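Local coordinates for putative iron-uptake ABC transport system,periplasmic iron-binding protein (Campylobacter jejuni, PDB 3E13) that binds ferric iron in the periplasm and probably delivers it to an ABC transporter for uptake into the cell, at residues A[10-14]-A[266-272]; A[59-63]-A[142-146]; A[134-138]-A[177-182]; A[258-264]-A[275-281]. One frame throughout, in Å; residues are numbered along the deposited sequence.

In the fold
A binding protein of this class holds its ligand between two lobes, and the four contacts can be read against that principle. Contacts 1 and 2, with centres about 17 Å apart, both carry ligands of the metal and bring distant parts of the sequence to it; along the chain, contact 2 is nested inside the loop closed by contact 1. Contact 3, about 15 Å from contact 2 between centres, borders the site and crosses contact 2 in sequence: strand 134-135 leads into helix 142-155, which supplies a ligand. Contact 4 shares helix 260-268 with contact 1, its centre about 13 Å away, but lies away from the iron, about 29 Å from contact 3 between centres.

Contact 1 of 4, residues A[10-14]-A[266-272]; sequences RHYNA and LTDSNYE. With FE (Fe (III) ion), chain B.
The ferric site of this periplasmic binding protein takes two ligands from loop 10-14, which follows strand 3-8 and rests on the end of helix 260-268. His11 NE2 binds iron at 2.2 Å and Tyr12 OH at 1.9 Å; Tyr143, Tyr199 and Tyr200 complete the site. Arg10 and Tyr12 are extended, with His11 (psi 52°) breaking the run between them. In 266-272 the chain leaves helical geometry at Tyr271 (phi 63°), and Glu272 N returns to Leu266 O at 3.2 Å. Arg10 (m, t, p) forms a salt bridge with Glu272: NH2 lies 3.1 Å from OE1, and NH1 donates to OE1 and OE2, each at 3.2 Å. Asp15 also pairs with Arg10, Thr100 and Arg102 with Glu272, and Arg102 with Tyr12 OH. Asn270 ND2 sits over one face of the Tyr12 ring, 3.4 Å from CG, and donates to Glu272 OE1 at 2.8 Å. Ala14 CA lies 6.1 Å from Asn270 CA; a water accepts from Ala14 N at 2.8 Å and donates to Asn270 OD1 at 2.6 Å.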
loop_
_atom_site.group_PDB
_atom_site.type_symbol
_atom_site.label_atom_id
_atom_site.label_comp_id
_atom_site.label_asym_id
_atom_site.label_seq_id
_atom_site.Cartn_x
_atom_site.Cartn_y
_atom_site.Cartn_z
ATOM N N ARG A 10 5.408 2.390 6.912
ATOM C CA ARG A 10 5.576 3.309 5.789
ATOM C C ARG A 10 7.090 3.492 5.531
ATOM O O ARG A 10 7.936 3.033 6.330
ATOM C CB ARG A 10 4.841 4.626 6.034
ATOM C CG ARG A 10 3.357 4.487 5.812
ATOM C CD ARG A 10 2.566 5.748 6.095
ATOM N NE ARG A 10 2.960 6.896 5.287
ATOM C CZ ARG A 10 2.382 7.242 4.085
ATOM N NH1 ARG A 10 1.400 6.522 3.539
ATOM N NH2 ARG A 10 2.805 8.353 3.472
ATOM N N HIS A 11 7.451 4.075 4.403
ATOM C CA HIS A 11 8.837 4.101 3.972
ATOM C C HIS A 11 9.068 5.277 3.022
ATOM O O HIS A 11 9.595 5.108 1.904
ATOM C CB HIS A 11 9.169 2.736 3.324
ATOM C CG HIS A 11 8.026 2.165 2.528
ATOM N ND1 HIS A 11 7.104 1.291 3.067
ATOM C CD2 HIS A 11 7.633 2.382 1.242
ATOM C CE1 HIS A 11 6.190 1.001 2.139
ATOM N NE2 HIS A 11 6.507 1.635 1.018
ATOM N N TYR A 12 8.658 6.457 3.498
ATOM C CA TYR A 12 8.586 7.659 2.673
ATOM C C TYR A 12 9.206 8.865 3.345
ATOM O O TYR A 12 8.988 9.121 4.535
ATOM C CB TYR A 12 7.130 7.986 2.359
ATOM C CG TYR A 12 6.356 6.802 1.826
ATOM C CD1 TYR A 12 5.321 6.231 2.575
ATOM C CD2 TYR A 12 6.712 6.177 0.656
ATOM C CE1 TYR A 12 4.621 5.139 2.143
ATOM C CE2 TYR A 12 6.025 5.078 0.223
ATOM C CZ TYR A 12 4.980 4.557 0.927
ATOM O OH TYR A 12 4.357 3.439 0.412
ATOM N N ASN A 13 9.965 9.614 2.561
ATOM C CA ASN A 13 10.530 10.867 3.029
ATOM C C ASN A 13 9.489 11.889 3.394
ATOM O O ASN A 13 9.673 12.676 4.308
ATOM C CB ASN A 13 11.437 11.432 1.959
ATOM C CG ASN A 13 12.836 11.120 2.213
ATOM O OD1 ASN A 13 13.160 10.031 2.729
ATOM N ND2 ASN A 13 13.704 12.080 1.938
ATOM N N ALA A 14 8.349 11.880 2.707
ATOM C CA ALA A 14 7.284 12.825 3.009
ATOM C C ALA A 14 6.782 12.757 4.433
ATOM O O ALA A 14 6.347 13.746 5.023
ATOM C CB ALA A 14 6.095 12.652 2.037
ATOM N N LEU A 266 0.143 14.502 1.422
ATOM C CA LEU A 266 0.172 13.094 1.016
ATOM C C LEU A 266 -0.039 12.936 -0.485
ATOM O O LEU A 266 0.569 12.057 -1.087
ATOM C CB LEU A 266 -0.833 12.306 1.818
ATOM C CG LEU A 266 -0.432 12.054 3.300
ATOM C CD1 LEU A 266 -1.632 11.706 4.149
ATOM C CD2 LEU A 266 0.621 11.005 3.401
ATOM N N THR A 267 -0.872 13.788 -1.106
ATOM C CA THR A 267 -0.996 13.712 -2.559
ATOM C C THR A 267 0.057 14.557 -3.305
ATOM O O THR A 267 0.577 14.131 -4.342
ATOM C CB THR A 267 -2.453 13.994 -2.991
ATOM O OG1 THR A 267 -2.622 13.689 -4.374
ATOM C CG2 THR A 267 -2.856 15.460 -2.855
ATOM N N ASP A 268 0.411 15.716 -2.760
ATOM C CA ASP A 268 1.355 16.601 -3.420
ATOM C C ASP A 268 2.819 16.141 -3.356
ATOM O O ASP A 268 3.588 16.370 -4.319
ATOM C CB ASP A 268 1.260 18.007 -2.885
ATOM C CG ASP A 268 0.062 18.763 -3.425
ATOM O OD1 ASP A 268 -0.877 18.223 -4.114
ATOM O OD2 ASP A 268 -0.039 19.966 -3.119
ATOM N N SER A 269 3.191 15.571 -2.221
ATOM C CA SER A 269 4.553 15.178 -1.951
ATOM C C SER A 269 4.791 13.662 -2.003
ATOM O O SER A 269 5.917 13.259 -2.258
ATOM C CB SER A 269 5.023 15.742 -0.601
ATOM O OG SER A 269 5.070 17.180 -0.692
ATOM N N ASN A 270 3.752 12.863 -1.796
ATOM C CA ASN A 270 3.873 11.407 -1.877
ATOM C C ASN A 270 3.063 10.744 -2.963
ATOM O O ASN A 270 3.173 9.537 -3.138
ATOM C CB ASN A 270 3.630 10.723 -0.512
ATOM C CG ASN A 270 4.524 9.513 -0.321
ATOM O OD1 ASN A 270 5.748 9.623 -0.522
ATOM N ND2 ASN A 270 3.936 8.375 0.042
ATOM N N TYR A 271 2.274 11.520 -3.714
ATOM C CA TYR A 271 1.562 11.058 -4.881
ATOM C C TYR A 271 0.527 9.978 -4.632
ATOM O O TYR A 271 0.151 9.287 -5.550
ATOM C CB TYR A 271 2.577 10.699 -5.998
ATOM C CG TYR A 271 3.489 11.912 -6.190
ATOM C CD1 TYR A 271 3.024 13.058 -6.823
ATOM C CD2 TYR A 271 4.731 11.971 -5.582
ATOM C CE1 TYR A 271 3.814 14.167 -6.905
ATOM C CE2 TYR A 271 5.529 13.063 -5.690
ATOM C CZ TYR A 271 5.062 14.167 -6.353
ATOM O OH TYR A 271 5.830 15.322 -6.431
ATOM N N GLU A 272 0.031 9.937 -3.400
ATOM C CA GLU A 272 -1.037 9.012 -3.025
ATOM C C GLU A 272 -2.375 9.672 -3.248
ATOM O O GLU A 272 -2.447 10.878 -3.523
ATOM C CB GLU A 272 -0.893 8.555 -1.589
ATOM C CG GLU A 272 0.409 7.800 -1.306
ATOM C CD GLU A 272 0.600 7.482 0.158
ATOM O OE1 GLU A 272 1.240 8.296 0.853
ATOM O OE2 GLU A 272 0.107 6.421 0.584
HETATM FE FE FE B . 4.985 1.871 -0.551
HETATM O O HOH W 1 8.000 10.730 0.139
#

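Contact 2 of 4, residues A[59-63]-A[142-146]; sequences ADISN and PYSKT. With FE (Fe (III) ion), chain B.
Thr146 OG1 donates to Asp60 OD2 at 2.5 Å and accepts from Ser62 OG at 2.8 Å, a short chain of two hydrogen bonds that ties the start of helix 61-69 to the first turn of helix 142-155 beside the iron site of the solute-binding fold. Asp60 is the N-cap of its helix: with chi1 t, its OD1 accepts from Asn63 N at 2.8 Å, while OD2 also bonds to Asn234. A water donates to Asp60 OD1 at 2.7 Å and to Pro142 O at 3.3 Å. A second water accepts from Asn63 ND2 at 3.1 Å and from Lys145 NZ at 2.8 Å; Asn63 ND2 also pairs with Glu66. The CA atoms of Asp60 and Pro142, like those of Ser62 and Thr146, are 6.3 Å apart. Residues 142-146 are helical, with Thr146 N bonded to Pro142 O at 2.9 Å. Packing completes the join: Asn63 OD1 meets Pro142 CG at 3.4 Å, and Ile61 CG2 meets Thr146 CG2 at 3.8 Å. Tyr143, chi1 m, presents its ring edge to Ala59, with CE1 3.2 Å from Ala59 O, and extends its OH to the iron at 2.0 Å.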
loop_
_atom_site.group_PDB
_atom_site.type_symbol
_atom_site.label_atom_id
_atom_site.label_comp_id
_atom_site.label_asym_id
_atom_site.label_seq_id
_atom_site.Cartn_x
_atom_site.Cartn_y
_atom_site.Cartn_z
ATOM N N ALA A 59 1.382 0.535 5.377
ATOM C CA ALA A 59 1.114 0.869 4.008
ATOM C C ALA A 59 0.211 -0.211 3.387
ATOM O O ALA A 59 0.278 -0.506 2.197
ATOM C CB ALA A 59 2.444 0.986 3.264
ATOM N N ASP A 60 -0.622 -0.809 4.222
ATOM C CA ASP A 60 -1.374 -2.008 3.842
ATOM C C ASP A 60 -2.527 -2.297 4.773
ATOM O O ASP A 60 -2.388 -2.277 6.014
ATOM C CB ASP A 60 -0.417 -3.194 3.802
ATOM C CG ASP A 60 -1.097 -4.469 3.557
ATOM O OD1 ASP A 60 -0.996 -5.413 4.434
ATOM O OD2 ASP A 60 -1.720 -4.669 2.494
ATOM N N ILE A 61 -3.672 -2.616 4.194
ATOM C CA ILE A 61 -4.846 -3.013 4.997
ATOM C C ILE A 61 -4.569 -4.278 5.812
ATOM O O ILE A 61 -4.921 -4.333 6.990
ATOM C CB ILE A 61 -6.152 -3.207 4.147
ATOM C CG1 ILE A 61 -7.337 -3.657 5.031
ATOM C CG2 ILE A 61 -5.953 -4.198 2.967
ATOM C CD1 ILE A 61 -7.668 -2.766 6.211
ATOM N N SER A 62 -3.962 -5.272 5.173
ATOM C CA SER A 62 -3.908 -6.578 5.828
ATOM C C SER A 62 -3.028 -6.566 7.071
ATOM O O SER A 62 -3.350 -7.214 8.066
ATOM C CB SER A 62 -3.494 -7.694 4.843
ATOM O OG SER A 62 -4.417 -7.748 3.742
ATOM N N ASN A 63 -1.979 -5.770 7.049
ATOM C CA ASN A 63 -1.139 -5.577 8.219
ATOM C C ASN A 63 -1.914 -4.993 9.411
ATOM O O ASN A 63 -1.678 -5.341 10.535
ATOM C CB ASN A 63 0.038 -4.674 7.932
ATOM C CG ASN A 63 1.029 -5.261 6.947
ATOM O OD1 ASN A 63 1.729 -4.538 6.226
ATOM N ND2 ASN A 63 1.178 -6.631 6.973
ATOM N N PRO A 142 3.875 -6.957 1.827
ATOM C CA PRO A 142 2.446 -6.659 2.057
ATOM C C PRO A 142 1.667 -6.413 0.769
ATOM O O PRO A 142 0.565 -6.945 0.656
ATOM C CB PRO A 142 2.470 -5.437 2.963
ATOM C CG PRO A 142 3.790 -5.607 3.763
ATOM C CD PRO A 142 4.744 -6.244 2.790
ATOM N N TYR A 143 2.199 -5.633 -0.156
ATOM C CA TYR A 143 1.439 -5.360 -1.402
ATOM C C TYR A 143 1.138 -6.638 -2.171
ATOM O O TYR A 143 0.046 -6.800 -2.682
ATOM C CB TYR A 143 2.120 -4.386 -2.339
ATOM C CG TYR A 143 2.633 -3.133 -1.647
ATOM C CD1 TYR A 143 1.961 -2.540 -0.564
ATOM C CD2 TYR A 143 3.760 -2.497 -2.107
ATOM C CE1 TYR A 143 2.480 -1.439 0.043
ATOM C CE2 TYR A 143 4.251 -1.354 -1.519
ATOM C CZ TYR A 143 3.579 -0.803 -0.459
ATOM O OH TYR A 143 4.104 0.264 0.234
ATOM N N SER A 144 2.057 -7.601 -2.133
ATOM C CA SER A 144 1.879 -8.835 -2.874
ATOM C C SER A 144 0.888 -9.729 -2.181
ATOM O O SER A 144 0.036 -10.338 -2.842
ATOM C CB SER A 144 3.213 -9.621 -2.995
ATOM O OG SER A 144 4.204 -8.883 -3.665
ATOM N N LYS A 145 1.004 -9.825 -0.859
ATOM C CA LYS A 145 0.099 -10.641 -0.039
ATOM C C LYS A 145 -1.336 -10.127 -0.175
ATOM O O LYS A 145 -2.248 -10.905 -0.368
ATOM C CB LYS A 145 0.523 -10.624 1.391
ATOM C CG LYS A 145 1.789 -11.385 1.577
ATOM C CD LYS A 145 2.183 -11.531 2.996
ATOM C CE LYS A 145 2.604 -10.255 3.612
ATOM N NZ LYS A 145 3.215 -10.474 5.029
ATOM N N THR A 146 -1.521 -8.820 -0.114
ATOM C CA THR A 146 -2.847 -8.252 -0.181
ATOM C C THR A 146 -3.447 -8.321 -1.568
ATOM O O THR A 146 -4.625 -8.589 -1.699
ATOM C CB THR A 146 -2.864 -6.847 0.399
ATOM O OG1 THR A 146 -2.570 -6.953 1.815
ATOM C CG2 THR A 146 -4.251 -6.196 0.254
HETATM FE FE FE B . 4.985 1.871 -0.551
HETATM O O HOH W 2 -0.187 -7.911 3.689
HETATM O O HOH W 3 3.827 -8.108 6.344
#

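Contact 3 of 4, residues A[134-138]-A[177-182]; sequences IVMRS and GGDRDQ
This is a polar junction between a strand end and a helix start, in which residues 134-138, running out of strand 134-135, pack against the beginning of helix 179-188 near the iron site. The first segment is extended throughout, and its register is set by two CA pairs: Val135 with Gln182 at 6.0 Å and Arg137 with Gly178 at 5.5 Å. Gly178 is the N-cap; its O accepts from Gln182 N at 3.1 Å, and its N donates to Asp181 OD2 at 3.0 Å. Gly177 has positive phi (64°), and a CB there would clash with that same OD2.

Arg137 (p, t, m) carries the principal interaction. Its NH1 forms a salt bridge with Asp179 OD1 at 2.9 Å, in the guanidinium plane, while Gly178 CA lies over one guanidinium face, 3.6 Å from Arg137 CZ; a side chain on Gly178 would be tight against NH2. Deeper in, Val135 CB packs on Gln182 CG at 3.9 Å. A water spans Ser138 N at 2.9 Å and Gly177 O at 2.7 Å.

Asp179 is also bound by Arg104 of strand 97-109 and touches the iron ligand Tyr200 of helix 198-205. Arg137 touches Tyr143 of helix 142-155, while Val135 pairs through its backbone with Phe193 and Val195 of the parallel strand 193-197.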
loop_
_atom_site.group_PDB
_atom_site.type_symbol
_atom_site.label_atom_id
_atom_site.label_comp_id
_atom_site.label_asym_id
_atom_site.label_seq_id
_atom_site.Cartn_x
_atom_site.Cartn_y
_atom_site.Cartn_z
ATOM N N ILE A 134 7.391 -10.508 -17.046
ATOM C CA ILE A 134 6.775 -9.860 -15.866
ATOM C C ILE A 134 7.804 -9.711 -14.766
ATOM O O ILE A 134 8.622 -10.603 -14.565
ATOM C CB ILE A 134 5.627 -10.732 -15.333
ATOM C CG1 ILE A 134 4.663 -11.137 -16.445
ATOM C CG2 ILE A 134 4.901 -10.043 -14.168
ATOM C CD1 ILE A 134 4.033 -10.045 -17.072
ATOM N N VAL A 135 7.750 -8.617 -13.989
ATOM C CA VAL A 135 8.480 -8.525 -12.729
ATOM C C VAL A 135 7.523 -8.119 -11.587
ATOM O O VAL A 135 6.610 -7.308 -11.775
ATOM C CB VAL A 135 9.704 -7.551 -12.789
ATOM C CG1 VAL A 135 10.828 -8.172 -13.633
ATOM C CG2 VAL A 135 9.329 -6.210 -13.394
ATOM N N MET A 136 7.777 -8.675 -10.414
ATOM C CA MET A 136 7.029 -8.388 -9.221
ATOM C C MET A 136 7.959 -8.624 -8.068
ATOM O O MET A 136 8.791 -9.525 -8.115
ATOM C CB MET A 136 5.807 -9.292 -9.102
ATOM C CG MET A 136 4.878 -8.895 -7.948
ATOM S SD MET A 136 3.342 -9.865 -7.931
ATOM C CE MET A 136 3.796 -11.179 -6.864
ATOM N N ARG A 137 7.796 -7.825 -7.032
ATOM C CA ARG A 137 8.544 -8.008 -5.795
ATOM C C ARG A 137 8.126 -9.268 -5.040
ATOM O O ARG A 137 7.168 -9.979 -5.398
ATOM C CB ARG A 137 8.366 -6.810 -4.920
ATOM C CG ARG A 137 7.033 -6.684 -4.244
ATOM C CD ARG A 137 6.826 -5.383 -3.589
ATOM N NE ARG A 137 7.794 -5.117 -2.522
ATOM C CZ ARG A 137 8.019 -3.927 -1.976
ATOM N NH1 ARG A 137 7.384 -2.826 -2.406
ATOM N NH2 ARG A 137 8.899 -3.805 -1.015
ATOM N N SER A 138 8.853 -9.521 -3.954
ATOM C CA SER A 138 8.625 -10.721 -3.169
ATOM C C SER A 138 7.174 -10.929 -2.796
ATOM O O SER A 138 6.450 -9.991 -2.512
ATOM C CB SER A 138 9.427 -10.648 -1.878
ATOM O OG SER A 138 9.328 -11.892 -1.180
ATOM N N GLY A 177 14.348 -6.422 -4.893
ATOM C CA GLY A 177 13.899 -5.184 -4.309
ATOM C C GLY A 177 12.419 -4.879 -4.503
ATOM O O GLY A 177 11.605 -5.782 -4.722
ATOM N N GLY A 178 12.071 -3.605 -4.370
ATOM C CA GLY A 178 10.671 -3.197 -4.277
ATOM C C GLY A 178 10.212 -2.566 -5.582
ATOM O O GLY A 178 10.898 -2.603 -6.599
ATOM N N ASP A 179 8.992 -2.056 -5.535
ATOM C CA ASP A 179 8.325 -1.477 -6.680
ATOM C C ASP A 179 9.205 -0.586 -7.574
ATOM O O ASP A 179 9.093 -0.663 -8.786
ATOM C CB ASP A 179 7.113 -0.672 -6.218
ATOM C CG ASP A 179 5.949 -1.519 -5.732
ATOM O OD1 ASP A 179 6.173 -2.563 -5.051
ATOM O OD2 ASP A 179 4.749 -1.149 -5.871
ATOM N N ARG A 180 9.998 0.322 -6.972
ATOM C CA ARG A 180 10.818 1.217 -7.775
ATOM C C ARG A 180 11.893 0.451 -8.548
ATOM O O ARG A 180 12.349 0.885 -9.614
ATOM C CB ARG A 180 11.430 2.293 -6.914
ATOM C CG ARG A 180 10.416 3.297 -6.418
ATOM C CD ARG A 180 10.943 4.248 -5.463
ATOM N NE ARG A 180 10.910 3.609 -4.175
ATOM C CZ ARG A 180 10.891 4.223 -3.016
ATOM N NH1 ARG A 180 10.888 5.544 -2.950
ATOM N NH2 ARG A 180 10.830 3.487 -1.912
ATOM N N ASP A 181 12.366 -0.654 -7.961
ATOM C CA ASP A 181 13.312 -1.520 -8.651
ATOM C C ASP A 181 12.679 -2.274 -9.829
ATOM O O ASP A 181 13.272 -2.368 -10.918
ATOM C CB ASP A 181 13.973 -2.452 -7.619
ATOM C CG ASP A 181 14.597 -1.680 -6.483
ATOM O OD1 ASP A 181 15.494 -0.875 -6.772
ATOM O OD2 ASP A 181 14.246 -1.785 -5.278
ATOM N N GLN A 182 11.458 -2.782 -9.657
ATOM C CA GLN A 182 10.717 -3.384 -10.735
ATOM C C GLN A 182 10.505 -2.337 -11.831
ATOM O O GLN A 182 10.646 -2.644 -12.996
ATOM C CB GLN A 182 9.364 -3.925 -10.253
ATOM C CG GLN A 182 9.503 -5.346 -9.610
ATOM C CD GLN A 182 9.810 -5.288 -8.140
ATOM O OE1 GLN A 182 10.812 -5.886 -7.605
ATOM N NE2 GLN A 182 8.986 -4.599 -7.447
HETATM O O HOH W 4 11.418 -8.172 -3.471
#

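Contact 4 of 4, residues A[258-264]-A[275-281]; sequences LSPEIQK and IRNDVEL
Residues 260-264 form the first turn of helix 260-268, with Ser259 as N-cap and Gln263 N bonded to Ser259 O at 3.0 Å, while residues 275-281 form an irregular loop alongside. The closest CA pair is Lys264 and Val279, 6.2 Å apart. Gln263 (m, m) turns its OE1 to two successive amides, Ile275 N at 2.9 Å and Arg276 N at 3.2 Å; its NE2 serves Met257 and Ile99. Arg276 (m, t, p) donates from NH1 to Leu258 O at 3.0 Å, with Pro260 CD over one guanidinium face and Phe84 of helix 79-84 as cation-pi partner. Arg276 NE and NH2 pair with Asp278 OD2 and OD1, each 2.9 Å away. Lys264 NZ, salt-bridged to Asp268, bonds to Glu280 O at 2.8 Å. Leu258 CD1 meets Ile275 CB and Val279 CG2 meets Gln263 CB, both at 3.9 Å. Side chains of each segment thus bond to the other's backbone, as the loop after strand 273-274 folds back on the helix start at the edge of this solute-binding fold.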
loop_
_atom_site.group_PDB
_atom_site.type_symbol
_atom_site.label_atom_id
_atom_site.label_comp_id
_atom_site.label_asym_id
_atom_site.label_seq_id
_atom_site.Cartn_x
_atom_site.Cartn_y
_atom_site.Cartn_z
ATOM N N LEU A 258 -5.569 13.139 9.035
ATOM C CA LEU A 258 -6.729 13.410 8.160
ATOM C C LEU A 258 -7.004 14.888 8.008
ATOM O O LEU A 258 -8.036 15.258 7.439
ATOM C CB LEU A 258 -7.979 12.634 8.642
ATOM C CG LEU A 258 -8.203 11.235 8.088
ATOM C CD1 LEU A 258 -8.527 11.260 6.609
ATOM C CD2 LEU A 258 -7.008 10.349 8.413
ATOM N N SER A 259 -6.130 15.739 8.539
ATOM C CA SER A 259 -6.334 17.199 8.412
ATOM C C SER A 259 -6.093 17.655 6.978
ATOM O O SER A 259 -5.425 17.000 6.217
ATOM C CB SER A 259 -5.425 17.941 9.381
ATOM O OG SER A 259 -4.062 17.828 9.076
ATOM N N PRO A 260 -6.702 18.777 6.590
ATOM C CA PRO A 260 -6.548 19.296 5.231
ATOM C C PRO A 260 -5.134 19.434 4.743
ATOM O O PRO A 260 -4.851 18.964 3.619
ATOM C CB PRO A 260 -7.265 20.646 5.312
ATOM C CG PRO A 260 -8.305 20.439 6.385
ATOM C CD PRO A 260 -7.645 19.556 7.412
ATOM N N GLU A 261 -4.244 20.013 5.556
ATOM C CA GLU A 261 -2.876 20.239 5.142
ATOM C C GLU A 261 -2.107 18.947 4.931
ATOM O O GLU A 261 -1.358 18.831 3.978
ATOM C CB GLU A 261 -2.097 21.180 6.100
ATOM C CG GLU A 261 -0.679 21.440 5.609
ATOM C CD GLU A 261 0.124 22.473 6.375
ATOM O OE1 GLU A 261 -0.233 22.805 7.516
ATOM O OE2 GLU A 261 1.121 22.976 5.767
ATOM N N ILE A 262 -2.360 17.964 5.790
ATOM C CA ILE A 262 -1.591 16.745 5.740
ATOM C C ILE A 262 -2.082 15.855 4.589
ATOM O O ILE A 262 -1.270 15.231 3.891
ATOM C CB ILE A 262 -1.651 16.040 7.090
ATOM C CG1 ILE A 262 -1.083 16.952 8.171
ATOM C CG2 ILE A 262 -0.913 14.727 7.051
ATOM C CD1 ILE A 262 0.414 17.404 7.927
ATOM N N GLN A 263 -3.395 15.821 4.368
ATOM C CA GLN A 263 -3.926 15.089 3.236
ATOM C C GLN A 263 -3.426 15.682 1.931
ATOM O O GLN A 263 -3.131 14.967 0.980
ATOM C CB GLN A 263 -5.445 15.036 3.301
ATOM C CG GLN A 263 -5.929 14.189 4.461
ATOM C CD GLN A 263 -6.014 12.747 4.087
ATOM O OE1 GLN A 263 -6.692 12.394 3.132
ATOM N NE2 GLN A 263 -5.270 11.914 4.790
ATOM N N LYS A 264 -3.303 17.016 1.887
ATOM C CA LYS A 264 -2.723 17.661 0.712
ATOM C C LYS A 264 -1.230 17.276 0.505
ATOM O O LYS A 264 -0.812 17.008 -0.619
ATOM C CB LYS A 264 -2.921 19.182 0.752
ATOM C CG LYS A 264 -2.577 19.834 -0.634
ATOM C CD LYS A 264 -3.208 19.124 -1.843
ATOM C CE LYS A 264 -3.384 20.032 -3.065
ATOM N NZ LYS A 264 -3.332 19.277 -4.314
ATOM N N ILE A 275 -7.761 10.376 1.377
ATOM C CA ILE A 275 -9.029 9.826 1.852
ATOM C C ILE A 275 -10.108 10.899 1.817
ATOM O O ILE A 275 -11.238 10.612 1.437
ATOM C CB ILE A 275 -8.857 9.267 3.262
ATOM C CG1 ILE A 275 -7.900 8.099 3.191
ATOM C CG2 ILE A 275 -10.202 8.882 3.895
ATOM C CD1 ILE A 275 -8.365 6.891 2.457
ATOM N N ARG A 276 -9.772 12.114 2.188
ATOM C CA ARG A 276 -10.778 13.173 2.221
ATOM C C ARG A 276 -11.254 13.462 0.830
ATOM O O ARG A 276 -10.450 13.501 -0.125
ATOM C CB ARG A 276 -10.183 14.458 2.790
ATOM C CG ARG A 276 -9.760 14.470 4.200
ATOM C CD ARG A 276 -9.182 15.792 4.623
ATOM N NE ARG A 276 -10.216 16.852 4.637
ATOM C CZ ARG A 276 -10.663 17.498 5.719
ATOM N NH1 ARG A 276 -10.210 17.222 6.932
ATOM N NH2 ARG A 276 -11.591 18.459 5.549
ATOM N N ASN A 277 -12.561 13.782 0.732
ATOM C CA ASN A 277 -13.174 14.069 -0.537
ATOM C C ASN A 277 -13.175 15.541 -0.927
ATOM O O ASN A 277 -13.747 15.910 -1.969
ATOM C CB ASN A 277 -14.583 13.495 -0.658
ATOM C CG ASN A 277 -15.620 14.197 0.228
ATOM O OD1 ASN A 277 -15.360 15.208 0.870
ATOM N ND2 ASN A 277 -16.824 13.623 0.258
ATOM N N ASP A 278 -12.494 16.360 -0.155
ATOM C CA ASP A 278 -12.370 17.798 -0.410
ATOM C C ASP A 278 -10.912 18.278 -0.626
ATOM O O ASP A 278 -10.602 19.463 -0.523
ATOM C CB ASP A 278 -13.058 18.572 0.724
ATOM C CG ASP A 278 -12.362 18.418 2.036
ATOM O OD1 ASP A 278 -12.759 19.087 3.013
ATOM O OD2 ASP A 278 -11.383 17.648 2.139
ATOM N N VAL A 279 -10.028 17.340 -0.948
ATOM C CA VAL A 279 -8.643 17.637 -1.223
ATOM C C VAL A 279 -8.344 17.313 -2.701
ATOM O O VAL A 279 -8.451 16.168 -3.127
ATOM C CB VAL A 279 -7.715 16.794 -0.316
ATOM C CG1 VAL A 279 -6.266 17.037 -0.686
ATOM C CG2 VAL A 279 -7.922 17.150 1.140
ATOM N N GLU A 280 -8.028 18.315 -3.476
ATOM C CA GLU A 280 -7.662 18.141 -4.884
ATOM C C GLU A 280 -6.436 17.264 -5.030
ATOM O O GLU A 280 -5.455 17.394 -4.287
ATOM C CB GLU A 280 -7.423 19.494 -5.548
ATOM C CG GLU A 280 -8.719 20.267 -5.774
ATOM C CD GLU A 280 -9.493 19.855 -7.009
ATOM O OE1 GLU A 280 -8.902 19.131 -7.861
ATOM O OE2 GLU A 280 -10.683 20.316 -7.177
ATOM N N LEU A 281 -6.474 16.402 -6.031
ATOM C CA LEU A 281 -5.314 15.599 -6.393
ATOM C C LEU A 281 -4.181 16.482 -6.892
ATOM O O LEU A 281 -4.398 17.518 -7.469
ATOM C CB LEU A 281 -5.672 14.545 -7.447
ATOM C CG LEU A 281 -6.790 13.591 -7.125
ATOM C CD1 LEU A 281 -7.021 12.632 -8.257
ATOM C CD2 LEU A 281 -6.558 12.869 -5.805
HETATM O O HOH W 5 -3.958 20.215 -6.907
#